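Local coordinates for clavulanic acid biosynthesis oligopeptide binding protein 2 (Streptomyces clavuligerus, PDB 2WOL), which probably binds oligopeptides as a solute-binding protein of the clavulanic acid biosynthesis pathway, at residues A[32-37]-A[246-251]; A[212-217]-A[242-247]; A[423-428]-A[444-449]; A[436-441]-A[477-482]. One frame throughout, in Å; residues are numbered along the deposited sequence. Where two conformers were deposited one is given.

Interaction 1. Residues A[32-37]-A[246-251]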
loop_
_atom_site.group_PDB
_atom_site.type_symbol
_atom_site.label_atom_id
_atom_site.label_comp_id
_atom_site.label_asym_id
_atom_site.label_seq_id
_atom_site.Cartn_x
_atom_site.Cartn_y
_atom_site.Cartn_z
ATOM N N GLY A 32 18.123 -22.901 -8.200
ATOM C CA GLY A 32 19.221 -23.168 -7.280
ATOM C C GLY A 32 19.724 -21.930 -6.568
ATOM O O GLY A 32 19.365 -20.806 -6.924
ATOM N N GLY A 33 20.553 -22.149 -5.552
ATOM C CA GLY A 33 21.212 -21.067 -4.842
ATOM C C GLY A 33 20.390 -20.515 -3.695
ATOM O O GLY A 33 19.230 -20.894 -3.497
ATOM N N THR A 34 21.011 -19.619 -2.936
ATOM C CA THR A 34 20.368 -18.975 -1.804
ATOM C C THR A 34 20.209 -17.492 -2.115
ATOM O O THR A 34 21.192 -16.807 -2.401
ATOM C CB THR A 34 21.196 -19.173 -0.524
ATOM O OG1 THR A 34 21.261 -20.573 -0.222
ATOM C CG2 THR A 34 20.571 -18.439 0.656
ATOM N N LEU A 35 18.970 -17.010 -2.070
ATOM C CA LEU A 35 18.698 -15.591 -2.272
ATOM C C LEU A 35 18.894 -14.876 -0.943
ATOM O O LEU A 35 18.188 -15.151 0.029
ATOM C CB LEU A 35 17.282 -15.367 -2.814
ATOM C CG LEU A 35 16.865 -13.924 -3.134
ATOM C CD1 LEU A 35 17.681 -13.309 -4.286
ATOM C CD2 LEU A 35 15.381 -13.872 -3.446
ATOM N N ARG A 36 19.868 -13.972 -0.910
ATOM C CA ARG A 36 20.224 -13.260 0.309
ATOM C C ARG A 36 19.543 -11.903 0.349
ATOM O O ARG A 36 19.896 -10.988 -0.402
ATOM C CB ARG A 36 21.744 -13.118 0.419
ATOM C CG ARG A 36 22.478 -14.445 0.591
ATOM C CD ARG A 36 23.989 -14.290 0.436
ATOM N NE ARG A 36 24.539 -13.274 1.336
ATOM C CZ ARG A 36 24.903 -13.485 2.602
ATOM N NH1 ARG A 36 24.789 -14.689 3.154
ATOM N NH2 ARG A 36 25.387 -12.481 3.322
ATOM N N LEU A 37 18.540 -11.796 1.216
ATOM C CA LEU A 37 17.755 -10.576 1.362
ATOM C C LEU A 37 18.151 -9.844 2.632
ATOM O O LEU A 37 18.712 -10.437 3.556
ATOM C CB LEU A 37 16.255 -10.898 1.387
ATOM C CG LEU A 37 15.673 -11.625 0.170
ATOM C CD1 LEU A 37 14.201 -11.902 0.372
ATOM C CD2 LEU A 37 15.897 -10.821 -1.107
ATOM N N PRO A 246 15.088 -19.992 -6.341
ATOM C CA PRO A 246 16.114 -20.325 -5.346
ATOM C C PRO A 246 15.756 -21.550 -4.509
ATOM O O PRO A 246 14.576 -21.835 -4.295
ATOM C CB PRO A 246 16.183 -19.072 -4.460
ATOM C CG PRO A 246 14.927 -18.342 -4.696
ATOM C CD PRO A 246 14.377 -18.738 -6.024
ATOM N N ASP A 247 16.773 -22.269 -4.046
ATOM C CA ASP A 247 16.553 -23.387 -3.136
ATOM C C ASP A 247 16.267 -22.891 -1.723
ATOM O O ASP A 247 15.649 -23.591 -0.927
ATOM C CB ASP A 247 17.768 -24.316 -3.115
ATOM C CG ASP A 247 17.886 -25.158 -4.371
ATOM O OD1 ASP A 247 18.991 -25.683 -4.616
ATOM O OD2 ASP A 247 16.887 -25.297 -5.108
ATOM N N ARG A 248 16.730 -21.682 -1.416
ATOM C CA ARG A 248 16.633 -21.138 -0.070
ATOM C C ARG A 248 16.577 -19.618 -0.150
ATOM O O ARG A 248 17.122 -19.014 -1.074
ATOM C CB ARG A 248 17.845 -21.589 0.752
ATOM C CG ARG A 248 17.783 -21.304 2.244
ATOM C CD ARG A 248 18.980 -21.933 2.945
ATOM N NE ARG A 248 18.963 -21.681 4.382
ATOM C CZ ARG A 248 18.332 -22.446 5.267
ATOM N NH1 ARG A 248 17.666 -23.523 4.865
ATOM N NH2 ARG A 248 18.376 -22.139 6.556
ATOM N N VAL A 249 15.899 -19.011 0.819
ATOM C CA VAL A 249 15.845 -17.561 0.938
ATOM C C VAL A 249 16.260 -17.204 2.362
ATOM O O VAL A 249 15.689 -17.716 3.327
ATOM C CB VAL A 249 14.429 -17.012 0.617
ATOM C CG1 VAL A 249 14.384 -15.493 0.765
ATOM C CG2 VAL A 249 13.996 -17.422 -0.789
ATOM N N GLU A 250 17.275 -16.359 2.486
ATOM C CA GLU A 250 17.775 -15.953 3.792
ATOM C C GLU A 250 17.671 -14.443 3.948
ATOM O O GLU A 250 18.318 -13.687 3.215
ATOM C CB GLU A 250 19.218 -16.417 3.988
ATOM C CG GLU A 250 19.351 -17.927 4.114
ATOM C CD GLU A 250 20.789 -18.381 4.263
ATOM O OE1 GLU A 250 21.702 -17.529 4.223
ATOM O OE2 GLU A 250 21.004 -19.602 4.411
ATOM N N LEU A 251 16.840 -14.019 4.896
ATOM C CA LEU A 251 16.681 -12.613 5.229
ATOM C C LEU A 251 17.500 -12.259 6.468
ATOM O O LEU A 251 17.317 -12.862 7.531
ATOM C CB LEU A 251 15.202 -12.279 5.468
ATOM C CG LEU A 251 14.884 -10.870 5.985
ATOM C CD1 LEU A 251 15.259 -9.803 4.959
ATOM C CD2 LEU A 251 13.418 -10.745 6.376
HETATM O O HOH W 1 23.920 -17.223 2.355
#
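Thr34 and Glu250 meet because of their first torsions. CG2 of Thr34 stands anti to the backbone N (OG1 chi1 -63°), and CG of Glu250 lies beside its own backbone N (chi1 -69°). The Thr34 methyl CG2 thus rests against the carboxylate carbon CD of Glu250 at 3.6 Å, and the two side chains cross at a slant. OG1 of Thr34 lies alongside CB of Arg248, with both side chains pointing the same way. The Arg248 chain then runs out fully extended. Arg248 NE donates to the anti lone pair of Glu250 OE2 at 2.9 Å in a salt bridge, and this oxygen lies close to the guanidinium plane. The other oxygen, OE1, accepts from a water that in turn accepts from Arg36 NH1. Arg36 NH1 and Glu250 OE1 are 4.3 Å apart, beyond a salt bridge, and the water links them. Arg36 also donates from NH2 to Glu268 O. On the other face of the sheet, Leu35, Leu37, Val249 and Leu251 are buried. CD1 of Leu37 packs on CG1 of Val249 at 3.6 Å, and Ile553 touches both leucines of the first strand. The backbones are joined by alternating bonds. Leu35 N donates to Arg248 O, Glu250 N to Leu35 O at 2.9 Å, and Leu37 N to Glu250 O. At the start, Gly33 O takes Asp247 N at 2.9 Å and, weakly, Arg248 N. Strand 225-230 lies on the far side of 248-253. This is regular parallel pairing of two strands distant in sequence, inside a mixed five-stranded sheet of the solute-binding fold.

Interaction 2. Residues A[212-217]-A[242-247]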
loop_
_atom_site.group_PDB
_atom_site.type_symbol
_atom_site.label_atom_id
_atom_site.label_comp_id
_atom_site.label_asym_id
_atom_site.label_seq_id
_atom_site.Cartn_x
_atom_site.Cartn_y
_atom_site.Cartn_z
ATOM N N SER A 212 1.151 -22.679 1.904
ATOM C CA SER A 212 0.615 -23.225 0.662
ATOM C C SER A 212 1.470 -22.796 -0.530
ATOM O O SER A 212 1.237 -23.233 -1.658
ATOM C CB SER A 212 -0.843 -22.814 0.459
ATOM O OG SER A 212 -0.988 -21.406 0.375
ATOM N N GLY A 213 2.453 -21.939 -0.267
ATOM C CA GLY A 213 3.344 -21.441 -1.311
ATOM C C GLY A 213 4.564 -22.320 -1.511
ATOM O O GLY A 213 4.709 -23.350 -0.849
ATOM N N PRO A 214 5.451 -21.924 -2.438
ATOM C CA PRO A 214 6.663 -22.695 -2.743
ATOM C C PRO A 214 7.688 -22.770 -1.616
ATOM O O PRO A 214 8.574 -23.629 -1.660
ATOM C CB PRO A 214 7.254 -21.967 -3.955
ATOM C CG PRO A 214 6.664 -20.582 -3.918
ATOM C CD PRO A 214 5.311 -20.732 -3.295
ATOM N N TYR A 215 7.579 -21.880 -0.631
ATOM C CA TYR A 215 8.500 -21.865 0.503
ATOM C C TYR A 215 7.759 -21.903 1.824
ATOM O O TYR A 215 6.588 -21.529 1.908
ATOM C CB TYR A 215 9.437 -20.646 0.439
ATOM C CG TYR A 215 10.209 -20.637 -0.851
ATOM C CD1 TYR A 215 9.641 -20.107 -2.009
ATOM C CD2 TYR A 215 11.476 -21.211 -0.935
ATOM C CE1 TYR A 215 10.316 -20.134 -3.212
ATOM C CE2 TYR A 215 12.169 -21.236 -2.141
ATOM C CZ TYR A 215 11.578 -20.694 -3.273
ATOM O OH TYR A 215 12.222 -20.701 -4.486
ATOM N N ARG A 216 8.459 -22.372 2.846
ATOM C CA ARG A 216 7.948 -22.358 4.203
ATOM C C ARG A 216 9.012 -21.779 5.129
ATOM O O ARG A 216 10.200 -21.751 4.784
ATOM C CB ARG A 216 7.542 -23.770 4.641
ATOM C CG ARG A 216 8.689 -24.769 4.745
ATOM C CD ARG A 216 8.173 -26.117 5.210
ATOM N NE ARG A 216 9.229 -27.121 5.251
ATOM C CZ ARG A 216 9.024 -28.432 5.364
ATOM N NH1 ARG A 216 7.791 -28.922 5.441
ATOM N NH2 ARG A 216 10.062 -29.257 5.394
ATOM N N VAL A 217 8.581 -21.314 6.299
ATOM C CA VAL A 217 9.492 -20.780 7.302
ATOM C C VAL A 217 10.335 -21.912 7.895
ATOM O O VAL A 217 9.794 -22.866 8.462
ATOM C CB VAL A 217 8.732 -20.048 8.437
ATOM C CG1 VAL A 217 9.708 -19.476 9.455
ATOM C CG2 VAL A 217 7.833 -18.949 7.873
ATOM N N ARG A 242 4.262 -18.536 -9.712
ATOM C CA ARG A 242 5.535 -18.591 -8.996
ATOM C C ARG A 242 6.575 -19.532 -9.609
ATOM O O ARG A 242 6.350 -20.742 -9.664
ATOM C CB ARG A 242 5.282 -18.977 -7.535
ATOM C CG ARG A 242 4.370 -18.005 -6.821
ATOM C CD ARG A 242 3.871 -18.543 -5.503
ATOM N NE ARG A 242 2.835 -17.666 -4.966
ATOM C CZ ARG A 242 1.563 -17.691 -5.348
ATOM N NH1 ARG A 242 1.151 -18.577 -6.250
ATOM N NH2 ARG A 242 0.694 -16.839 -4.822
ATOM N N PRO A 243 7.719 -18.978 -10.066
ATOM C CA PRO A 243 8.785 -19.829 -10.613
ATOM C C PRO A 243 9.644 -20.556 -9.575
ATOM O O PRO A 243 10.341 -21.506 -9.925
ATOM C CB PRO A 243 9.644 -18.842 -11.403
ATOM C CG PRO A 243 9.482 -17.560 -10.683
ATOM C CD PRO A 243 8.071 -17.548 -10.145
ATOM N N ALA A 244 9.620 -20.100 -8.319
ATOM C CA ALA A 244 10.355 -20.736 -7.217
ATOM C C ALA A 244 11.771 -21.178 -7.594
ATOM O O ALA A 244 12.121 -22.357 -7.500
ATOM C CB ALA A 244 9.558 -21.901 -6.647
ATOM N N LEU A 245 12.587 -20.216 -8.008
ATOM C CA LEU A 245 13.938 -20.523 -8.478
ATOM C C LEU A 245 14.953 -20.852 -7.372
ATOM O O LEU A 245 15.613 -21.886 -7.444
ATOM C CB LEU A 245 14.459 -19.425 -9.415
ATOM C CG LEU A 245 13.629 -19.188 -10.679
ATOM C CD1 LEU A 245 14.148 -17.992 -11.441
ATOM C CD2 LEU A 245 13.581 -20.426 -11.589
ATOM N N PRO A 246 15.088 -19.992 -6.341
ATOM C CA PRO A 246 16.114 -20.325 -5.346
ATOM C C PRO A 246 15.756 -21.550 -4.509
ATOM O O PRO A 246 14.576 -21.835 -4.295
ATOM C CB PRO A 246 16.183 -19.072 -4.460
ATOM C CG PRO A 246 14.927 -18.342 -4.696
ATOM C CD PRO A 246 14.377 -18.738 -6.024
ATOM N N ASP A 247 16.773 -22.269 -4.046
ATOM C CA ASP A 247 16.553 -23.387 -3.136
ATOM C C ASP A 247 16.267 -22.891 -1.723
ATOM O O ASP A 247 15.649 -23.591 -0.927
ATOM C CB ASP A 247 17.768 -24.316 -3.115
ATOM C CG ASP A 247 17.886 -25.158 -4.371
ATOM O OD1 ASP A 247 18.991 -25.683 -4.616
ATOM O OD2 ASP A 247 16.887 -25.297 -5.108
#
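Tyr215 OH donates to Pro246 O at 2.6 Å, a short bond. The donor lies in the carbonyl plane, on a lone pair, and the oxygen sits at the edge of the phenol ring, near its plane. The tyrosine CG lies beside the backbone N (chi1 -58°). From there the ring extends across to the loop 242-247. Tyr215 OH also packs against Ala244 C at 3.2 Å and Pro246 CD at 3.3 Å. Beside the phenol, CB of Ala244 is 3.9 Å from Tyr215 CE1. The same methyl, Ala244 CB, meets CB of Pro214 at 3.5 Å, so it touches both neighbouring residues. Further along, CD of Pro214 touches CD of Arg242 at 3.4 Å, and the two side chains cross at about a right angle. Only the aliphatic part of the arginine is used here. Its NE donates to Arg61 O, and its other nitrogens form salt bridges with Asp84 and Asp239. The contact joins the start of strand 215-221 to the loop that leads into strand 248-253. Strand 225-230 lies between these two strands in the sheet, and Leu228 and Arg230 on it touch the tyrosine. The chemistry is one short, buried bond: the phenol donates its hydrogen to the carbonyl of Pro246, with the Ala244 methyl and the Pro246 ring packed beside it.

Interaction 3. Residues A[423-428]-A[444-449]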
loop_
_atom_site.group_PDB
_atom_site.type_symbol
_atom_site.label_atom_id
_atom_site.label_comp_id
_atom_site.label_asym_id
_atom_site.label_seq_id
_atom_site.Cartn_x
_atom_site.Cartn_y
_atom_site.Cartn_z
ATOM N N LYS A 423 3.243 21.293 15.361
ATOM C CA LYS A 423 3.068 20.333 16.447
ATOM C C LYS A 423 3.547 18.964 15.985
ATOM O O LYS A 423 2.957 18.360 15.087
ATOM C CB LYS A 423 1.604 20.277 16.906
ATOM C CG LYS A 423 1.278 19.179 17.930
ATOM C CD LYS A 423 1.973 19.409 19.266
ATOM C CE LYS A 423 1.750 18.235 20.206
ATOM N NZ LYS A 423 2.376 18.476 21.540
ATOM N N GLU A 424 4.629 18.488 16.592
ATOM C CA GLU A 424 5.156 17.166 16.273
ATOM C C GLU A 424 4.477 16.095 17.108
ATOM O O GLU A 424 4.252 16.276 18.308
ATOM C CB GLU A 424 6.670 17.114 16.468
ATOM C CG GLU A 424 7.440 17.850 15.387
ATOM C CD GLU A 424 8.944 17.780 15.574
ATOM O OE1 GLU A 424 9.407 17.467 16.695
ATOM O OE2 GLU A 424 9.666 18.040 14.593
ATOM N N LEU A 425 4.145 14.984 16.457
ATOM C CA LEU A 425 3.524 13.848 17.121
ATOM C C LEU A 425 4.444 12.635 17.026
ATOM O O LEU A 425 5.254 12.538 16.102
ATOM C CB LEU A 425 2.158 13.538 16.496
ATOM C CG LEU A 425 1.108 14.658 16.480
ATOM C CD1 LEU A 425 -0.087 14.268 15.615
ATOM C CD2 LEU A 425 0.664 15.025 17.898
ATOM N N ASP A 426 4.313 11.719 17.984
ATOM C CA ASP A 426 5.112 10.492 18.024
ATOM C C ASP A 426 5.071 9.748 16.688
ATOM O O ASP A 426 3.998 9.535 16.117
ATOM C CB ASP A 426 4.617 9.577 19.146
ATOM C CG ASP A 426 5.670 8.579 19.607
ATOM O OD1 ASP A 426 6.437 8.056 18.766
ATOM O OD2 ASP A 426 5.724 8.309 20.825
ATOM N N VAL A 427 6.251 9.359 16.206
ATOM C CA VAL A 427 6.406 8.705 14.905
ATOM C C VAL A 427 5.721 7.334 14.853
ATOM O O VAL A 427 4.953 7.053 13.929
ATOM C CB VAL A 427 7.910 8.574 14.512
ATOM C CG1 VAL A 427 8.082 7.755 13.235
ATOM C CG2 VAL A 427 8.546 9.952 14.346
ATOM N N ALA A 428 5.999 6.501 15.856
ATOM C CA ALA A 428 5.523 5.116 15.894
ATOM C C ALA A 428 3.999 4.986 15.902
ATOM O O ALA A 428 3.453 4.032 15.340
ATOM C CB ALA A 428 6.123 4.387 17.089
ATOM N N HIS A 444 -5.242 18.855 19.879
ATOM C CA HIS A 444 -4.135 19.742 19.550
ATOM C C HIS A 444 -4.504 20.801 18.516
ATOM O O HIS A 444 -3.674 21.642 18.171
ATOM C CB HIS A 444 -2.927 18.932 19.081
ATOM C CG HIS A 444 -2.407 17.985 20.113
ATOM N ND1 HIS A 444 -1.729 18.410 21.235
ATOM C CD2 HIS A 444 -2.473 16.636 20.200
ATOM C CE1 HIS A 444 -1.394 17.361 21.966
ATOM N NE2 HIS A 444 -1.832 16.273 21.359
ATOM N N GLY A 445 -5.746 20.760 18.041
ATOM C CA GLY A 445 -6.251 21.756 17.090
ATOM C C GLY A 445 -5.439 21.780 15.811
ATOM O O GLY A 445 -4.950 22.834 15.387
ATOM N N LEU A 446 -5.315 20.608 15.196
ATOM C CA LEU A 446 -4.463 20.419 14.022
ATOM C C LEU A 446 -5.241 20.672 12.734
ATOM O O LEU A 446 -5.802 19.752 12.129
ATOM C CB LEU A 446 -3.839 19.016 14.031
ATOM C CG LEU A 446 -3.087 18.646 15.318
ATOM C CD1 LEU A 446 -2.591 17.205 15.302
ATOM C CD2 LEU A 446 -1.932 19.616 15.591
ATOM N N GLY A 447 -5.272 21.939 12.329
ATOM C CA GLY A 447 -6.010 22.380 11.149
ATOM C C GLY A 447 -5.414 21.865 9.855
ATOM O O GLY A 447 -6.129 21.704 8.863
ATOM N N LEU A 448 -4.101 21.630 9.872
ATOM C CA LEU A 448 -3.396 20.989 8.763
ATOM C C LEU A 448 -2.605 19.794 9.275
ATOM O O LEU A 448 -2.130 19.803 10.415
ATOM C CB LEU A 448 -2.439 21.967 8.067
ATOM C CG LEU A 448 -2.944 23.360 7.686
ATOM C CD1 LEU A 448 -2.485 24.373 8.730
ATOM C CD2 LEU A 448 -2.453 23.770 6.312
ATOM N N LEU A 449 -2.461 18.780 8.425
ATOM C CA LEU A 449 -1.725 17.558 8.760
ATOM C C LEU A 449 -0.886 17.117 7.574
ATOM O O LEU A 449 -1.384 17.071 6.443
ATOM C CB LEU A 449 -2.693 16.430 9.135
ATOM C CG LEU A 449 -3.475 16.578 10.443
ATOM C CD1 LEU A 449 -4.639 15.597 10.491
ATOM C CD2 LEU A 449 -2.536 16.368 11.636
#
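Lys423 lays its CE over one face of the His444 ring, and the two side chains cross at a slant. Lys423 CE sits 3.5 Å above the His444 ring plane, displaced toward the rim, and 3.9 Å from the ring centroid: a CH-pi contact. The setting is an alpha/beta unit. Strand 418-425 leads through helices 430-434 and 438-444 to strand 448-453, and strand 391-398 runs between the two strands, parallel to both. Helix 438-444 ends in a Schellman motif with Gly445, at positive phi, as its C-prime residue. Leu446 N bonds Val441 O, and Gly445 N bonds Arg442 O. His444, just before the turn, and Leu446, just after it, both face strand 418-425. The lysine leaves its strand with CG anti to the backbone N (chi1 173°) and then bends at chi2 (66°). Its aliphatic root and its outer end thus serve different partners. Lys423 CB packs on CD2 of Leu446 at 3.8 Å, while CE reaches the imidazole. Lys423 NZ stands 4.1 Å from His444 ND1. If the histidine were protonated, the two charges would probably repel each other. The leucines behave otherwise. Leu425 and Leu446 point at each other tip to tip, and both are buried. Val394 on the intervening strand touches Lys423 and Leu446. The leucine tips meet through single methyls, with Leu425 CD1 3.9 Å from Leu446 CD1.

Interaction 4. Residues A[436-441]-A[477-482]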
loop_
_atom_site.group_PDB
_atom_site.type_symbol
_atom_site.label_atom_id
_atom_site.label_comp_id
_atom_site.label_asym_id
_atom_site.label_seq_id
_atom_site.Cartn_x
_atom_site.Cartn_y
_atom_site.Cartn_z
ATOM N N GLY A 436 -3.868 10.081 12.768
ATOM C CA GLY A 436 -4.913 9.104 12.478
ATOM C C GLY A 436 -5.969 8.923 13.554
ATOM O O GLY A 436 -6.806 8.026 13.455
ATOM N N HIS A 437 -5.944 9.766 14.584
ATOM C CA HIS A 437 -6.994 9.721 15.596
ATOM C C HIS A 437 -7.742 11.047 15.690
ATOM O O HIS A 437 -7.161 12.052 16.103
ATOM C CB HIS A 437 -6.443 9.323 16.964
ATOM C CG HIS A 437 -7.482 8.750 17.877
ATOM N ND1 HIS A 437 -8.604 9.453 18.259
ATOM C CD2 HIS A 437 -7.575 7.539 18.475
ATOM C CE1 HIS A 437 -9.344 8.699 19.052
ATOM N NE2 HIS A 437 -8.740 7.533 19.202
ATOM N N PRO A 438 -9.034 11.051 15.299
ATOM C CA PRO A 438 -9.867 12.258 15.322
ATOM C C PRO A 438 -9.845 13.041 16.637
ATOM O O PRO A 438 -9.922 14.271 16.610
ATOM C CB PRO A 438 -11.268 11.713 15.042
ATOM C CG PRO A 438 -11.014 10.526 14.173
ATOM C CD PRO A 438 -9.782 9.896 14.762
ATOM N N GLU A 439 -9.727 12.342 17.768
ATOM C CA GLU A 439 -9.680 13.011 19.074
ATOM C C GLU A 439 -8.363 13.760 19.276
ATOM O O GLU A 439 -8.350 14.854 19.848
ATOM C CB GLU A 439 -9.867 12.005 20.215
ATOM C CG GLU A 439 -11.270 11.428 20.357
ATOM C CD GLU A 439 -11.326 10.270 21.348
ATOM O OE1 GLU A 439 -10.674 10.354 22.413
ATOM O OE2 GLU A 439 -12.021 9.272 21.062
ATOM N N THR A 440 -7.264 13.175 18.798
ATOM C CA THR A 440 -5.946 13.803 18.893
ATOM C C THR A 440 -5.895 15.060 18.034
ATOM O O THR A 440 -5.359 16.087 18.453
ATOM C CB THR A 440 -4.821 12.832 18.469
ATOM O OG1 THR A 440 -4.872 11.665 19.294
ATOM C CG2 THR A 440 -3.445 13.483 18.606
ATOM N N VAL A 441 -6.470 14.972 16.836
ATOM C CA VAL A 441 -6.549 16.108 15.921
ATOM C C VAL A 441 -7.280 17.279 16.596
ATOM O O VAL A 441 -6.842 18.427 16.504
ATOM C CB VAL A 441 -7.221 15.701 14.581
ATOM C CG1 VAL A 441 -7.516 16.920 13.707
ATOM C CG2 VAL A 441 -6.337 14.709 13.826
ATOM N N GLY A 477 -9.165 5.645 15.896
ATOM C CA GLY A 477 -7.777 5.600 15.447
ATOM C C GLY A 477 -7.604 4.791 14.178
ATOM O O GLY A 477 -8.495 4.028 13.792
ATOM N N GLY A 478 -6.452 4.960 13.535
ATOM C CA GLY A 478 -6.182 4.342 12.242
ATOM C C GLY A 478 -6.978 4.999 11.130
ATOM O O GLY A 478 -7.210 4.393 10.081
ATOM N N ASN A 479 -7.394 6.241 11.367
ATOM C CA ASN A 479 -8.202 6.993 10.412
ATOM C C ASN A 479 -7.357 7.541 9.274
ATOM O O ASN A 479 -6.270 8.077 9.502
ATOM C CB ASN A 479 -8.926 8.144 11.121
ATOM C CG ASN A 479 -9.824 8.945 10.190
ATOM O OD1 ASN A 479 -10.572 8.382 9.390
ATOM N ND2 ASN A 479 -9.760 10.270 10.301
ATOM N N TRP A 480 -7.871 7.412 8.054
ATOM C CA TRP A 480 -7.207 7.949 6.874
ATOM C C TRP A 480 -8.009 9.036 6.163
ATOM O O TRP A 480 -7.511 9.689 5.241
ATOM C CB TRP A 480 -6.829 6.819 5.919
ATOM C CG TRP A 480 -5.577 6.158 6.359
ATOM C CD1 TRP A 480 -5.457 4.971 7.021
ATOM C CD2 TRP A 480 -4.254 6.676 6.213
ATOM N NE1 TRP A 480 -4.131 4.707 7.277
ATOM C CE2 TRP A 480 -3.371 5.736 6.789
ATOM C CE3 TRP A 480 -3.725 7.836 5.631
ATOM C CZ2 TRP A 480 -1.983 5.922 6.806
ATOM C CZ3 TRP A 480 -2.350 8.021 5.650
ATOM C CH2 TRP A 480 -1.495 7.066 6.235
ATOM N N ASN A 481 -9.253 9.216 6.591
ATOM C CA ASN A 481 -10.070 10.328 6.136
ATOM C C ASN A 481 -9.851 11.472 7.120
ATOM O O ASN A 481 -10.676 11.736 8.003
ATOM C CB ASN A 481 -11.545 9.913 6.047
ATOM C CG ASN A 481 -12.431 10.999 5.449
ATOM O OD1 ASN A 481 -12.056 12.170 5.396
ATOM N ND2 ASN A 481 -13.623 10.606 4.998
ATOM N N LEU A 482 -8.719 12.150 6.960
ATOM C CA LEU A 482 -8.275 13.135 7.946
ATOM C C LEU A 482 -9.184 14.363 8.048
ATOM O O LEU A 482 -9.471 14.820 9.157
ATOM C CB LEU A 482 -6.805 13.525 7.724
ATOM C CG LEU A 482 -5.777 12.385 7.760
ATOM C CD1 LEU A 482 -4.365 12.915 7.547
ATOM C CD2 LEU A 482 -5.863 11.561 9.046
#
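Gly436, Gly477 and Asn479 bury the most surface here, and the carbonyl of Gly436 is the main point of grip. Gly436 O accepts from Asn479 N at 2.8 Å, with the donor in the carbonyl plane and on a lone pair. CA of Gly477 approaches Gly436 O at 3.3 Å in a CA-H...O contact, and CB of Asn479 lies 3.2 Å from Gly436 O. Gly477 also sets its backbone against His437: Gly477 N sits 3.5 Å from the plane of the His437 ring, over one face and toward the rim. Gly477 has positive phi, and its CA also lies near His437 CD2, at 3.6 Å. His437 is the N-cap of helix 438-444. His437 ND1 accepts from Glu439 N at 3.1 Å, with the donor in the ring plane. The capping bond helps fix the ring that lies over Gly477. Asn479 has CG anti to the backbone N (chi1 -178°), and its amide turns back on its own loop. ND2 donates to Asn481 O from above the carbonyl plane, and OD1 accepts from Lys474 N. CG of Pro438 rests 4.1 Å from Asn479 ND2. CD2 of Leu482 meets CA of Gly436 at 4.3 Å.

In the fold
The contacts form two pairs on different parts of the chain. Interactions 1 and 2 have centres about 10 Å apart, share Pro246 and Asp247, and reach the same mixed sheet. Gly32 N also lies 2.8 Å from Leu245 O, a probable hydrogen bond between them. Interactions 3 and 4 likewise have centres about 10 Å apart. Helix 438-444 links them: its first turn belongs to interaction 4 and its end to interaction 3. Leu449 CD1 packs on Val441 CG2 at 3.8 Å and on Leu482 CD1 at 4.0 Å. The pairs do not touch: interactions 1 and 3 come within about 20 Å at their nearest atoms.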